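PDB 1XTP: Lmaj004091aaa from Leishmania major, which probably transfers methyl groups from S-adenosyl-L-methionine to the alpha-amino group of proteins that begin with an X-Pro-Lys sequence. Local coordinates for residues His75-Ile86 with Arg106-Tyr116; Leu54-Ala62 with Pro124-Ala132. All coordinates share one frame; numbering follows the deposited sequence.

Contact 1 of 2, residues His75-Ile86 with Arg106-Tyr116. With SAI (S-adenosyl-L-homoselenocysteine), chain B.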
loop_
_atom_site.group_PDB
_atom_site.type_symbol
_atom_site.label_atom_id
_atom_site.label_comp_id
_atom_site.label_asym_id
_atom_site.label_seq_id
_atom_site.Cartn_x
_atom_site.Cartn_y
_atom_site.Cartn_z
ATOM N N HIS A 75 1.999 11.956 11.310
ATOM C CA HIS A 75 2.405 12.406 9.987
ATOM C C HIS A 75 3.897 12.720 9.899
ATOM O O HIS A 75 4.620 12.153 9.065
ATOM C CB HIS A 75 1.582 13.632 9.584
ATOM C CG HIS A 75 2.035 14.251 8.306
ATOM N ND1 HIS A 75 1.788 13.680 7.077
ATOM C CD2 HIS A 75 2.773 15.360 8.066
ATOM C CE1 HIS A 75 2.324 14.431 6.133
ATOM N NE2 HIS A 75 2.932 15.453 6.707
ATOM N N ASP A 76 4.360 13.596 10.779
ATOM C CA ASP A 76 5.743 14.091 10.712
ATOM C C ASP A 76 6.778 12.975 10.814
ATOM O O ASP A 76 7.712 12.919 10.018
ATOM C CB ASP A 76 6.008 15.145 11.802
ATOM C CG ASP A 76 5.258 16.451 11.564
ATOM O OD1 ASP A 76 5.032 16.820 10.385
ATOM O OD2 ASP A 76 4.904 17.114 12.565
ATOM N N VAL A 77 6.597 12.092 11.784
ATOM C CA VAL A 77 7.481 10.939 11.943
ATOM C C VAL A 77 7.411 9.996 10.733
ATOM O O VAL A 77 8.446 9.526 10.253
ATOM C CB VAL A 77 7.220 10.183 13.282
ATOM C CG1 VAL A 77 5.816 9.615 13.330
ATOM C CG2 VAL A 77 8.228 9.051 13.479
ATOM N N ASP A 78 6.207 9.755 10.209
ATOM C CA ASP A 78 6.060 8.936 9.037
ATOM C C ASP A 78 6.843 9.481 7.851
ATOM O O ASP A 78 7.540 8.735 7.184
ATOM C CB ASP A 78 4.576 8.804 8.647
ATOM C CG ASP A 78 4.392 8.159 7.293
ATOM O OD1 ASP A 78 4.786 6.981 7.151
ATOM O OD2 ASP A 78 3.889 8.843 6.366
ATOM N N ILE A 79 6.702 10.768 7.573
ATOM C CA ILE A 79 7.350 11.381 6.420
ATOM C C ILE A 79 8.893 11.393 6.575
ATOM O O ILE A 79 9.633 11.142 5.614
ATOM C CB ILE A 79 6.790 12.821 6.197
ATOM C CG1 ILE A 79 5.322 12.758 5.734
ATOM C CG2 ILE A 79 7.622 13.595 5.177
ATOM C CD1 ILE A 79 5.088 12.037 4.378
ATOM N N GLU A 80 9.377 11.657 7.783
ATOM C CA GLU A 80 10.820 11.660 8.028
ATOM C C GLU A 80 11.435 10.251 7.889
ATOM O O GLU A 80 12.493 10.080 7.273
ATOM C CB GLU A 80 11.114 12.273 9.398
ATOM C CG GLU A 80 12.595 12.387 9.748
ATOM C CD GLU A 80 13.377 13.378 8.867
ATOM O OE1 GLU A 80 12.792 14.007 7.954
ATOM O OE2 GLU A 80 14.594 13.543 9.116
ATOM N N GLY A 81 10.758 9.243 8.433
ATOM C CA GLY A 81 11.164 7.836 8.234
ATOM C C GLY A 81 11.267 7.400 6.770
ATOM O O GLY A 81 12.216 6.717 6.386
ATOM N N SER A 82 10.279 7.786 5.963
ATOM C CA SER A 82 10.280 7.484 4.540
ATOM C C SER A 82 11.426 8.198 3.817
ATOM O O SER A 82 12.118 7.619 2.968
ATOM C CB SER A 82 8.956 7.918 3.919
ATOM O OG SER A 82 7.899 7.134 4.403
ATOM N N ARG A 83 11.606 9.470 4.144
ATOM C CA ARG A 83 12.661 10.267 3.523
ATOM C C ARG A 83 14.063 9.688 3.799
ATOM O O ARG A 83 14.884 9.538 2.871
ATOM C CB ARG A 83 12.575 11.710 3.995
ATOM C CG ARG A 83 13.543 12.603 3.256
ATOM C CD ARG A 83 13.622 13.996 3.861
ATOM N NE ARG A 83 14.265 14.037 5.175
ATOM C CZ ARG A 83 15.561 13.804 5.411
ATOM N NH1 ARG A 83 16.401 13.467 4.428
ATOM N NH2 ARG A 83 16.021 13.893 6.656
ATOM N N ASN A 84 14.322 9.350 5.063
ATOM C CA ASN A 84 15.583 8.704 5.460
ATOM C C ASN A 84 15.762 7.315 4.820
ATOM O O ASN A 84 16.845 6.965 4.371
ATOM C CB ASN A 84 15.687 8.617 6.990
ATOM C CG ASN A 84 15.867 9.988 7.649
ATOM O OD1 ASN A 84 16.312 10.938 7.017
ATOM N ND2 ASN A 84 15.521 10.086 8.928
ATOM N N PHE A 85 14.681 6.551 4.740
ATOM C CA PHE A 85 14.722 5.244 4.097
ATOM C C PHE A 85 15.037 5.371 2.608
ATOM O O PHE A 85 15.948 4.712 2.117
ATOM C CB PHE A 85 13.397 4.497 4.293
ATOM C CG PHE A 85 13.398 3.087 3.740
ATOM C CD1 PHE A 85 13.906 2.035 4.478
ATOM C CD2 PHE A 85 12.865 2.816 2.486
ATOM C CE1 PHE A 85 13.887 0.742 3.975
ATOM C CE2 PHE A 85 12.849 1.528 1.986
ATOM C CZ PHE A 85 13.363 0.491 2.734
ATOM N N ILE A 86 14.289 6.212 1.903
ATOM C CA ILE A 86 14.520 6.406 0.461
ATOM C C ILE A 86 15.926 6.949 0.160
ATOM O O ILE A 86 16.566 6.524 -0.813
ATOM C CB ILE A 86 13.483 7.341 -0.172
ATOM C CG1 ILE A 86 12.088 6.699 -0.128
ATOM C CG2 ILE A 86 13.869 7.659 -1.621
ATOM C CD1 ILE A 86 10.971 7.702 -0.185
ATOM N N ARG A 106 -1.036 13.400 0.227
ATOM C CA ARG A 106 -0.208 13.703 1.397
ATOM C C ARG A 106 1.269 13.346 1.234
ATOM O O ARG A 106 2.164 14.146 1.601
ATOM C CB ARG A 106 -0.760 12.958 2.621
ATOM C CG ARG A 106 0.000 13.234 3.940
ATOM C CD ARG A 106 -0.506 12.308 5.068
ATOM N NE ARG A 106 -0.143 10.916 4.788
ATOM C CZ ARG A 106 1.004 10.332 5.126
ATOM N NH1 ARG A 106 1.936 10.970 5.815
ATOM N NH2 ARG A 106 1.205 9.071 4.785
ATOM N N ILE A 107 1.535 12.136 0.732
ATOM C CA ILE A 107 2.894 11.708 0.529
ATOM C C ILE A 107 3.569 12.504 -0.623
ATOM O O ILE A 107 4.736 12.911 -0.518
ATOM C CB ILE A 107 2.983 10.164 0.301
ATOM C CG1 ILE A 107 2.451 9.417 1.541
ATOM C CG2 ILE A 107 4.453 9.745 0.004
ATOM C CD1 ILE A 107 2.228 7.928 1.337
ATOM N N THR A 108 2.839 12.719 -1.705
ATOM C CA THR A 108 3.335 13.525 -2.817
ATOM C C THR A 108 3.636 14.958 -2.358
ATOM O O THR A 108 4.699 15.486 -2.660
ATOM C CB THR A 108 2.351 13.537 -4.007
ATOM O OG1 THR A 108 2.134 12.196 -4.449
ATOM C CG2 THR A 108 2.898 14.374 -5.200
ATOM N N LYS A 109 2.727 15.562 -1.595
ATOM C CA LYS A 109 2.886 16.953 -1.183
ATOM C C LYS A 109 4.102 17.157 -0.283
ATOM O O LYS A 109 4.848 18.118 -0.464
ATOM C CB LYS A 109 1.625 17.475 -0.476
ATOM C CG LYS A 109 1.694 18.972 -0.154
ATOM C CD LYS A 109 0.336 19.571 0.149
ATOM N N ASN A 110 4.297 16.238 0.664
ATOM C CA ASN A 110 5.271 16.410 1.735
ATOM C C ASN A 110 6.579 15.656 1.517
ATOM O O ASN A 110 7.520 15.866 2.256
ATOM C CB ASN A 110 4.655 15.967 3.068
ATOM C CG ASN A 110 3.462 16.814 3.460
ATOM O OD1 ASN A 110 3.620 17.912 4.000
ATOM N ND2 ASN A 110 2.255 16.324 3.149
ATOM N N LEU A 111 6.642 14.770 0.532
ATOM C CA LEU A 111 7.880 14.028 0.310
ATOM C C LEU A 111 8.303 14.001 -1.141
ATOM O O LEU A 111 9.413 14.387 -1.465
ATOM C CB LEU A 111 7.768 12.594 0.850
ATOM C CG LEU A 111 9.057 11.747 0.830
ATOM C CD1 LEU A 111 10.298 12.493 1.354
ATOM C CD2 LEU A 111 8.850 10.483 1.606
ATOM N N LEU A 112 7.427 13.541 -2.021
ATOM C CA LEU A 112 7.859 13.219 -3.362
ATOM C C LEU A 112 8.179 14.468 -4.164
ATOM O O LEU A 112 9.140 14.462 -4.964
ATOM C CB LEU A 112 6.838 12.319 -4.065
ATOM C CG LEU A 112 6.478 11.040 -3.297
ATOM C CD1 LEU A 112 5.332 10.309 -3.997
ATOM C CD2 LEU A 112 7.687 10.128 -3.115
ATOM N N THR A 113 7.436 15.555 -3.927
ATOM C CA THR A 113 7.693 16.811 -4.637
ATOM C C THR A 113 9.052 17.445 -4.252
ATOM O O THR A 113 9.568 18.314 -4.973
ATOM C CB THR A 113 6.550 17.846 -4.464
ATOM O OG1 THR A 113 6.243 18.006 -3.078
ATOM C CG2 THR A 113 5.289 17.408 -5.198
ATOM N N LYS A 114 9.641 16.993 -3.151
ATOM C CA LYS A 114 10.981 17.439 -2.752
ATOM C C LYS A 114 12.092 16.591 -3.348
ATOM O O LYS A 114 13.234 17.032 -3.376
ATOM C CB LYS A 114 11.133 17.403 -1.233
ATOM C CG LYS A 114 10.304 18.427 -0.510
ATOM C CD LYS A 114 10.406 18.262 1.002
ATOM C CE LYS A 114 9.861 19.501 1.703
ATOM N NZ LYS A 114 9.935 19.419 3.189
ATOM N N LEU A 115 11.768 15.371 -3.784
ATOM C CA LEU A 115 12.770 14.399 -4.237
ATOM C C LEU A 115 12.708 14.033 -5.721
ATOM O O LEU A 115 13.706 13.579 -6.280
ATOM C CB LEU A 115 12.604 13.110 -3.444
ATOM C CG LEU A 115 12.809 13.142 -1.944
ATOM C CD1 LEU A 115 12.325 11.869 -1.344
ATOM C CD2 LEU A 115 14.286 13.324 -1.617
ATOM N N TYR A 116 11.543 14.181 -6.349
ATOM C CA TYR A 116 11.360 13.759 -7.736
ATOM C C TYR A 116 10.949 14.925 -8.629
ATOM O O TYR A 116 10.153 15.777 -8.238
ATOM C CB TYR A 116 10.361 12.588 -7.831
ATOM C CG TYR A 116 10.896 11.391 -7.092
ATOM C CD1 TYR A 116 10.672 11.246 -5.722
ATOM C CD2 TYR A 116 11.678 10.443 -7.731
ATOM C CE1 TYR A 116 11.180 10.209 -5.024
ATOM C CE2 TYR A 116 12.207 9.371 -7.027
ATOM C CZ TYR A 116 11.963 9.267 -5.671
ATOM O OH TYR A 116 12.481 8.223 -4.958
HETATM N N SAI B . -1.440 6.652 0.604
HETATM C CA SAI B . -2.059 7.887 1.166
HETATM C CB SAI B . -3.503 7.623 1.539
HETATM C CG SAI B . -3.743 6.563 2.603
HETATM SE SE SAI B . -5.678 6.387 2.925
HETATM C C SAI B . -1.368 8.380 2.427
HETATM O O SAI B . -0.633 7.633 3.072
HETATM O OXT SAI B . -1.560 9.522 2.843
HETATM C "C5'" SAI B . -5.977 4.854 1.718
HETATM C "C4'" SAI B . -6.305 5.272 0.281
HETATM O "O4'" SAI B . -6.390 4.114 -0.497
HETATM C "C3'" SAI B . -7.638 5.983 0.106
HETATM O "O3'" SAI B . -7.467 7.181 -0.605
HETATM C "C2'" SAI B . -8.515 5.049 -0.692
HETATM O "O2'" SAI B . -9.410 5.733 -1.558
HETATM C "C1'" SAI B . -7.437 4.298 -1.434
HETATM N N9 SAI B . -7.843 3.003 -1.960
HETATM C C8 SAI B . -8.786 2.147 -1.436
HETATM N N7 SAI B . -8.842 1.071 -2.217
HETATM C C5 SAI B . -7.935 1.221 -3.229
HETATM C C6 SAI B . -7.576 0.407 -4.301
HETATM N N6 SAI B . -8.182 -0.769 -4.471
HETATM N N1 SAI B . -6.601 0.835 -5.186
HETATM C C2 SAI B . -5.987 2.071 -5.026
HETATM N N3 SAI B . -6.344 2.864 -3.949
HETATM C C4 SAI B . -7.293 2.437 -3.071
#
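Helices 75-86 and 106-115 run in nearly the same direction, their axes 31° apart and 10.0 Å at closest approach, with I79 facing L111 where the backbones come nearest. At the end of the contact next to the ligand, R106 carries the polar chemistry. Its chain is extended until a bend at chi3 (68°), which swings the guanidinium between helix 75-86 and the carboxylate of S-adenosyl-L-homoselenocysteine. NH1 and NH2 both grip one oxygen of D78, NH1 at 2.9 Å from OD2 and NH2 at 3.1 Å, the latter from above the carboxylate plane. NH1 also donates to ND1 of H75 at 3.0 Å, so that ND1 acts as acceptor; the imidazole stands almost perpendicular to the guanidinium. Along the NE-NH2 edge the guanidinium meets the ligand carboxylate side-on, one nitrogen to each oxygen: R106 NE bonds to SAI OXT at 2.8 Å and NH2 to SAI O at 2.9 Å. All five bonds fix the rotation of the guanidinium, and D78, whose OD1 is held by K196 and Q165, positions it from a second shell. N110 meets the rim of the H75 ring while its ND2 turns back to R106 O. Farther along, the contact becomes apolar. L111 enters as a knob among I79, S82, R83 and I86, its CD2 pressed tightly on S82 CB at 3.5 Å, and I86 CG2 rests against Y116 OH. Two helices packed on the mixed sheet of a Rossmann-like methyltransferase, with the second one supplying an arginine to the amino-acid carboxylate, form this end of the cofactor site.

Contact 2 of 2, residues Leu54-Ala62 with Pro124-Ala132. With SAI (S-adenosyl-L-homoselenocysteine), chain B.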
loop_
_atom_site.group_PDB
_atom_site.type_symbol
_atom_site.label_atom_id
_atom_site.label_comp_id
_atom_site.label_asym_id
_atom_site.label_seq_id
_atom_site.Cartn_x
_atom_site.Cartn_y
_atom_site.Cartn_z
ATOM N N LEU A 54 -14.372 1.024 -1.295
ATOM C CA LEU A 54 -14.601 2.237 -2.063
ATOM C C LEU A 54 -15.802 2.994 -1.522
ATOM O O LEU A 54 -15.806 4.206 -1.503
ATOM C CB LEU A 54 -14.827 1.902 -3.543
ATOM C CG LEU A 54 -13.649 1.299 -4.304
ATOM C CD1 LEU A 54 -14.018 1.092 -5.763
ATOM C CD2 LEU A 54 -12.385 2.162 -4.169
ATOM N N GLU A 55 -16.825 2.257 -1.105
ATOM C CA GLU A 55 -18.000 2.856 -0.509
ATOM C C GLU A 55 -17.674 3.444 0.852
ATOM O O GLU A 55 -18.191 4.498 1.214
ATOM C CB GLU A 55 -19.137 1.847 -0.418
ATOM C CG GLU A 55 -20.382 2.344 0.312
ATOM C CD GLU A 55 -20.978 3.637 -0.251
ATOM O OE1 GLU A 55 -20.736 4.025 -1.423
ATOM O OE2 GLU A 55 -21.737 4.262 0.498
ATOM N N TYR A 56 -16.814 2.783 1.599
ATOM C CA TYR A 56 -16.347 3.334 2.867
ATOM C C TYR A 56 -15.615 4.658 2.654
ATOM O O TYR A 56 -15.829 5.623 3.367
ATOM C CB TYR A 56 -15.432 2.336 3.585
ATOM C CG TYR A 56 -14.778 2.907 4.822
ATOM C CD1 TYR A 56 -15.419 2.864 6.062
ATOM C CD2 TYR A 56 -13.524 3.492 4.747
ATOM C CE1 TYR A 56 -14.822 3.387 7.183
ATOM C CE2 TYR A 56 -12.914 4.007 5.860
ATOM C CZ TYR A 56 -13.562 3.956 7.068
ATOM O OH TYR A 56 -12.943 4.488 8.162
ATOM N N TRP A 57 -14.743 4.704 1.660
ATOM C CA TRP A 57 -13.942 5.898 1.456
ATOM C C TRP A 57 -14.707 7.049 0.855
ATOM O O TRP A 57 -14.272 8.177 0.987
ATOM C CB TRP A 57 -12.695 5.588 0.650
ATOM C CG TRP A 57 -11.654 4.994 1.532
ATOM C CD1 TRP A 57 -11.393 3.671 1.707
ATOM C CD2 TRP A 57 -10.766 5.699 2.402
ATOM N NE1 TRP A 57 -10.390 3.513 2.599
ATOM C CE2 TRP A 57 -9.992 4.739 3.061
ATOM C CE3 TRP A 57 -10.553 7.057 2.685
ATOM C CZ2 TRP A 57 -8.991 5.073 3.968
ATOM C CZ3 TRP A 57 -9.547 7.398 3.603
ATOM C CH2 TRP A 57 -8.788 6.406 4.236
ATOM N N ARG A 58 -15.855 6.762 0.231
ATOM C CA ARG A 58 -16.680 7.773 -0.402
ATOM C C ARG A 58 -17.054 8.860 0.582
ATOM O O ARG A 58 -17.129 10.014 0.210
ATOM C CB ARG A 58 -17.963 7.140 -0.974
ATOM C CG ARG A 58 -18.839 8.079 -1.769
ATOM C CD ARG A 58 -20.090 7.397 -2.342
ATOM N NE ARG A 58 -20.958 6.932 -1.272
ATOM C CZ ARG A 58 -21.774 7.708 -0.576
ATOM N NH1 ARG A 58 -21.893 9.001 -0.840
ATOM N NH2 ARG A 58 -22.487 7.174 0.401
ATOM N N THR A 59 -17.317 8.475 1.825
ATOM C CA THR A 59 -17.708 9.418 2.875
ATOM C C THR A 59 -16.587 9.786 3.880
ATOM O O THR A 59 -16.822 10.482 4.852
ATOM C CB THR A 59 -18.935 8.878 3.626
ATOM O OG1 THR A 59 -18.741 7.484 3.924
ATOM C CG2 THR A 59 -20.187 9.057 2.742
ATOM N N VAL A 60 -15.363 9.370 3.632
ATOM C CA VAL A 60 -14.241 9.826 4.478
ATOM C C VAL A 60 -13.877 11.251 4.043
ATOM O O VAL A 60 -13.736 11.501 2.840
ATOM C CB VAL A 60 -13.040 8.895 4.343
ATOM C CG1 VAL A 60 -11.810 9.404 5.153
ATOM C CG2 VAL A 60 -13.420 7.495 4.801
ATOM N N PRO A 61 -13.753 12.200 5.003
ATOM C CA PRO A 61 -13.313 13.539 4.612
ATOM C C PRO A 61 -11.991 13.514 3.872
ATOM O O PRO A 61 -11.107 12.694 4.186
ATOM C CB PRO A 61 -13.140 14.261 5.955
ATOM C CG PRO A 61 -14.056 13.584 6.844
ATOM C CD PRO A 61 -13.980 12.131 6.452
ATOM N N ALA A 62 -11.872 14.389 2.875
ATOM C CA ALA A 62 -10.650 14.508 2.098
ATOM C C ALA A 62 -9.731 15.437 2.889
ATOM O O ALA A 62 -9.457 16.548 2.476
ATOM C CB ALA A 62 -10.946 15.064 0.670
ATOM N N PRO A 124 -8.554 5.947 -6.658
ATOM C CA PRO A 124 -9.869 5.620 -7.225
ATOM C C PRO A 124 -11.033 6.453 -6.740
ATOM O O PRO A 124 -12.081 6.469 -7.395
ATOM C CB PRO A 124 -10.070 4.167 -6.767
ATOM C CG PRO A 124 -9.373 4.118 -5.452
ATOM C CD PRO A 124 -8.168 4.974 -5.617
ATOM N N VAL A 125 -10.888 7.103 -5.590
ATOM C CA VAL A 125 -11.989 7.888 -5.023
ATOM C C VAL A 125 -11.943 9.326 -5.479
ATOM O O VAL A 125 -10.986 10.048 -5.220
ATOM C CB VAL A 125 -12.029 7.814 -3.489
ATOM C CG1 VAL A 125 -13.171 8.633 -2.953
ATOM C CG2 VAL A 125 -12.185 6.343 -3.075
ATOM N N LYS A 126 -13.027 9.723 -6.131
ATOM C CA LYS A 126 -13.118 10.973 -6.880
ATOM C C LYS A 126 -12.910 12.204 -6.013
ATOM O O LYS A 126 -12.133 13.084 -6.373
ATOM C CB LYS A 126 -14.487 11.053 -7.581
ATOM C CG LYS A 126 -14.609 12.159 -8.605
ATOM N N HIS A 127 -13.573 12.276 -4.863
ATOM C CA HIS A 127 -13.402 13.466 -4.022
ATOM C C HIS A 127 -12.033 13.516 -3.342
ATOM O O HIS A 127 -11.600 14.585 -2.916
ATOM C CB HIS A 127 -14.528 13.611 -3.003
ATOM C CG HIS A 127 -14.355 12.770 -1.785
ATOM N ND1 HIS A 127 -14.563 11.410 -1.790
ATOM C CD2 HIS A 127 -14.010 13.101 -0.516
ATOM C CE1 HIS A 127 -14.354 10.937 -0.575
ATOM N NE2 HIS A 127 -14.020 11.943 0.218
HETATM N N MSE A 128 -11.361 12.370 -3.234
HETATM C CA MSE A 128 -9.985 12.335 -2.719
HETATM C C MSE A 128 -9.031 12.888 -3.784
HETATM O O MSE A 128 -8.195 13.751 -3.499
HETATM C CB MSE A 128 -9.558 10.914 -2.337
HETATM C CG MSE A 128 -10.422 10.221 -1.293
HETATM SE SE MSE A 128 -10.297 11.094 0.442
HETATM C CE MSE A 128 -8.531 10.831 0.769
ATOM N N LEU A 129 -9.171 12.391 -5.010
ATOM C CA LEU A 129 -8.317 12.815 -6.121
ATOM C C LEU A 129 -8.492 14.295 -6.481
ATOM O O LEU A 129 -7.524 14.985 -6.809
ATOM C CB LEU A 129 -8.581 11.944 -7.349
ATOM C CG LEU A 129 -7.657 12.110 -8.568
ATOM C CD1 LEU A 129 -6.216 11.847 -8.210
ATOM C CD2 LEU A 129 -8.084 11.154 -9.676
ATOM N N GLU A 130 -9.732 14.760 -6.428
ATOM C CA GLU A 130 -10.061 16.164 -6.683
ATOM C C GLU A 130 -9.426 17.093 -5.665
ATOM O O GLU A 130 -8.910 18.138 -6.014
ATOM C CB GLU A 130 -11.588 16.373 -6.700
ATOM C CG GLU A 130 -12.283 15.860 -7.975
ATOM C CD GLU A 130 -11.630 16.390 -9.264
ATOM O OE1 GLU A 130 -11.482 17.632 -9.392
ATOM O OE2 GLU A 130 -11.255 15.556 -10.128
ATOM N N GLU A 131 -9.476 16.707 -4.403
ATOM C CA GLU A 131 -8.822 17.474 -3.359
ATOM C C GLU A 131 -7.292 17.487 -3.503
ATOM O O GLU A 131 -6.659 18.516 -3.262
ATOM C CB GLU A 131 -9.234 16.928 -1.995
ATOM C CG GLU A 131 -8.577 17.620 -0.827
ATOM C CD GLU A 131 -8.893 19.106 -0.743
ATOM O OE1 GLU A 131 -9.931 19.549 -1.278
ATOM O OE2 GLU A 131 -8.097 19.831 -0.108
ATOM N N ALA A 132 -6.709 16.347 -3.870
ATOM C CA ALA A 132 -5.289 16.272 -4.226
ATOM C C ALA A 132 -4.886 17.298 -5.280
ATOM O O ALA A 132 -3.842 17.946 -5.145
ATOM C CB ALA A 132 -4.951 14.862 -4.734
HETATM N N SAI B . -1.440 6.652 0.604
HETATM C CA SAI B . -2.059 7.887 1.166
HETATM C CB SAI B . -3.503 7.623 1.539
HETATM C CG SAI B . -3.743 6.563 2.603
HETATM SE SE SAI B . -5.678 6.387 2.925
HETATM C C SAI B . -1.368 8.380 2.427
HETATM O O SAI B . -0.633 7.633 3.072
HETATM O OXT SAI B . -1.560 9.522 2.843
HETATM C "C5'" SAI B . -5.977 4.854 1.718
HETATM C "C4'" SAI B . -6.305 5.272 0.281
HETATM O "O4'" SAI B . -6.390 4.114 -0.497
HETATM C "C3'" SAI B . -7.638 5.983 0.106
HETATM O "O3'" SAI B . -7.467 7.181 -0.605
HETATM C "C2'" SAI B . -8.515 5.049 -0.692
HETATM O "O2'" SAI B . -9.410 5.733 -1.558
HETATM C "C1'" SAI B . -7.437 4.298 -1.434
HETATM N N9 SAI B . -7.843 3.003 -1.960
HETATM C C8 SAI B . -8.786 2.147 -1.436
HETATM N N7 SAI B . -8.842 1.071 -2.217
HETATM C C5 SAI B . -7.935 1.221 -3.229
HETATM C C6 SAI B . -7.576 0.407 -4.301
HETATM N N6 SAI B . -8.182 -0.769 -4.471
HETATM N N1 SAI B . -6.601 0.835 -5.186
HETATM C C2 SAI B . -5.987 2.071 -5.026
HETATM N N3 SAI B . -6.344 2.864 -3.949
HETATM C C4 SAI B . -7.293 2.437 -3.071
#
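A histidine ring plugs the turn that follows a helix: H127, near the start of helix 126-132, sends its imidazole among the backbone carbonyls of W57, R58 and V60. NE2 donates to V60 O at 2.7 Å, in the ring plane and nearly along the C=O axis, with an N-H...O angle of 167°. CE1 lies close to two more carbonyl oxygens, 3.0 Å from R58 O and 3.2 Å from W57 O; three carbonyl oxygens gather round the CE1-NE2 end of the ring, which could favour a positive charge there. The ring gets there because CG sits between the backbone N and the carbonyl carbon (chi1 81°). Beyond it the chain of 54-62 leaves the turn and lays A62 against the helix, where CB packs on E131 CB at 3.7 Å and CA lies 3.8 Å from the selenium of M128, a selenomethionine. In this Rossmann-like methyltransferase fold, P124 and V125 follow strand 118-123 and lead into the next helix, the place where the ribose and adenine are received; E123, at the strand's end, binds both the ligand and the N-H of V125. P124 CD lies 3.2 Å from adenine N3. V125, at the N-cap position, touches both the ribose O2' and W57 CB with CG2, 3.8 Å from the latter, while L54 CD2 covers P124 CG. W57 lays one indole face over the ribose, with C3' above its centre, and extends CH2 to 3.4 Å from the ligand selenium. Its NE1 bonds to Y170 OH, and the Y170 ring stands nearly perpendicular to the indole. V60 CG2 and Y56 CD2 lie against the rim of the opposite indole face.

Both contacts touch one ligand but share no helix; their centres lie about 21 Å apart, their nearest atoms about 6 Å. Contact 1, the more deeply buried, packs one helix against another that widens into a pi-type turn and meets the amino-acid end of the ligand, using charge beside an apolar core. Contact 2, nearer the surface, joins the end of helix 49-58 and the chain after it to the start of helix 126-135; it meets adenine, ribose and selenium mostly through van der Waals surfaces, and its one cross-segment hydrogen bond ends on a backbone carbonyl. Helices 106-115 and 126-135 follow neighbouring strands, 96-100 and 118-123, which places both contacts along one cofactor site.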